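Local coordinates for P35 (Autographa californica nucleopolyhedrovirus, PDB 1P35), which blocks host cell apoptosis by inhibiting caspases through a reactive-site loop, and also suppresses the host RNA interference response to viral infection, at the interface of chains A and B. Coordinates in Å, arbitrary orientation; residue numbers count along the deposited sequence, not the author numbering. Chains: chain A/B, P35.

The interface of chains A and B. Residues chain A 57-60; chain B 78, 80-82.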
loop_
_atom_site.group_PDB
_atom_site.type_symbol
_atom_site.label_atom_id
_atom_site.label_comp_id
_atom_site.label_asym_id
_atom_site.label_seq_id
_atom_site.Cartn_x
_atom_site.Cartn_y
_atom_site.Cartn_z
ATOM N N ARG A 57 -6.464 -18.160 -5.217
ATOM C CA ARG A 57 -5.917 -16.894 -5.721
ATOM C C ARG A 57 -6.371 -15.856 -4.709
ATOM O O ARG A 57 -7.554 -15.790 -4.354
ATOM C CB ARG A 57 -6.476 -16.563 -7.121
ATOM C CG ARG A 57 -5.964 -15.236 -7.806
ATOM C CD ARG A 57 -4.449 -15.199 -7.980
ATOM N NE ARG A 57 -3.949 -14.164 -8.902
ATOM C CZ ARG A 57 -4.039 -12.840 -8.745
ATOM N NH1 ARG A 57 -4.634 -12.300 -7.686
ATOM N NH2 ARG A 57 -3.494 -12.039 -9.655
ATOM N N LYS A 58 -5.419 -15.081 -4.199
ATOM C CA LYS A 58 -5.745 -14.048 -3.228
ATOM C C LYS A 58 -5.611 -12.713 -3.910
ATOM O O LYS A 58 -4.976 -12.612 -4.967
ATOM C CB LYS A 58 -4.799 -14.119 -2.012
ATOM C CG LYS A 58 -4.613 -15.517 -1.481
ATOM C CD LYS A 58 -5.930 -16.252 -1.159
ATOM C CE LYS A 58 -6.760 -15.543 -0.122
ATOM N NZ LYS A 58 -7.994 -16.335 0.137
ATOM N N ASN A 59 -6.180 -11.686 -3.282
ATOM C CA ASN A 59 -6.138 -10.330 -3.836
ATOM C C ASN A 59 -4.710 -9.806 -3.727
ATOM O O ASN A 59 -3.942 -10.287 -2.892
ATOM C CB ASN A 59 -7.162 -9.442 -3.098
ATOM C CG ASN A 59 -6.708 -9.014 -1.697
ATOM O OD1 ASN A 59 -5.826 -8.175 -1.559
ATOM N ND2 ASN A 59 -7.338 -9.559 -0.673
ATOM N N ASN A 60 -4.357 -8.832 -4.566
ATOM C CA ASN A 60 -2.988 -8.340 -4.619
ATOM C C ASN A 60 -2.480 -7.659 -3.346
ATOM O O ASN A 60 -1.321 -7.380 -3.221
ATOM C CB ASN A 60 -2.789 -7.383 -5.844
ATOM C CG ASN A 60 -3.135 -8.043 -7.191
ATOM O OD1 ASN A 60 -2.815 -9.206 -7.428
ATOM N ND2 ASN A 60 -3.772 -7.290 -8.081
ATOM N N GLU B 78 -7.971 -1.281 -1.186
ATOM C CA GLU B 78 -8.526 -2.180 -2.172
ATOM C C GLU B 78 -8.220 -3.673 -2.101
ATOM O O GLU B 78 -7.270 -4.107 -1.476
ATOM C CB GLU B 78 -8.143 -1.626 -3.567
ATOM C CG GLU B 78 -8.412 -0.104 -3.669
ATOM C CD GLU B 78 -8.499 0.457 -5.098
ATOM O OE1 GLU B 78 -7.818 -0.076 -6.013
ATOM O OE2 GLU B 78 -9.233 1.475 -5.279
ATOM N N ASP B 80 -7.968 -6.114 -5.077
ATOM C CA ASP B 80 -7.997 -6.252 -6.532
ATOM C C ASP B 80 -7.491 -7.627 -6.918
ATOM O O ASP B 80 -6.482 -8.071 -6.420
ATOM C CB ASP B 80 -7.089 -5.190 -7.128
ATOM C CG ASP B 80 -7.180 -5.120 -8.630
ATOM O OD1 ASP B 80 -7.195 -6.172 -9.266
ATOM O OD2 ASP B 80 -7.186 -3.993 -9.159
ATOM N N TYR B 81 -8.197 -8.338 -7.788
ATOM C CA TYR B 81 -7.691 -9.633 -8.172
ATOM C C TYR B 81 -7.154 -9.668 -9.593
ATOM O O TYR B 81 -6.968 -10.749 -10.136
ATOM C CB TYR B 81 -8.753 -10.720 -8.020
ATOM C CG TYR B 81 -9.163 -10.992 -6.584
ATOM C CD1 TYR B 81 -10.055 -10.150 -5.936
ATOM C CD2 TYR B 81 -8.721 -12.133 -5.904
ATOM C CE1 TYR B 81 -10.514 -10.433 -4.666
ATOM C CE2 TYR B 81 -9.185 -12.423 -4.619
ATOM C CZ TYR B 81 -10.089 -11.558 -4.018
ATOM O OH TYR B 81 -10.643 -11.804 -2.783
ATOM N N SER B 82 -6.887 -8.501 -10.175
ATOM C CA SER B 82 -6.396 -8.388 -11.562
ATOM C C SER B 82 -4.995 -8.960 -11.793
ATOM O O SER B 82 -4.233 -9.151 -10.853
ATOM C CB SER B 82 -6.360 -6.919 -11.993
ATOM O OG SER B 82 -7.586 -6.247 -11.706
#
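The backbone N of A:Asn60 donates to the carbonyl O of B:Asp80 at 2.9 Å, a nearly linear bond (167° at the hydrogen) that meets the acceptor almost head-on and joins two loop segments, A:57-60 just after strand 52-55 and B:80-82 beyond the 3-10 helix 75-77. Beside this bond, B:Tyr81 lies with one face of its phenol ring against the backbone of A:Lys58 and A:Asn59. CB of A:Asn59 sits over that face, 3.8 Å from the ring centroid, a CH-pi contact. On the same face, the A:Asn59 backbone N lies above the ring near CE2 of B:Tyr81, 3.4 Å from it, whereas A:Arg57 O sits at the edge in the ring plane. B:Tyr81 hides 59 Å² against chain A, more than any other residue of this patch, which makes its ring the main contact surface here.

The A:Asn60 carboxamide, its CG anti to the carbonyl carbon (chi1 -57°), extends along chain B from the B:Asp80 carbonyl towards B:Ser82. Its ND2 makes a weak hydrogen bond of 3.4 Å to B:Ser82 O. The same oxygen receives NH2 of A:Arg57 at 3.2 Å, in a bond that is bent at the hydrogen and comes from well above the carbonyl plane (52°). This guanidinium is poorly ordered, so its bond is a tentative addition, as is the link from NH1 back to A:Lys58 O at 2.8 Å.

Within chain B, the carboxylate of B:Asp80 turns back to its own loop. OD1 accepts from both the backbone N and the hydroxyl OG of B:Ser82, the latter on its syn side; this pairing probably steadies the turn that presents B:Tyr81.

The patch thus joins two P35 copies through loops in an arrangement that is not exactly two-fold, and it may be no more than a crystal contact of the inhibitor.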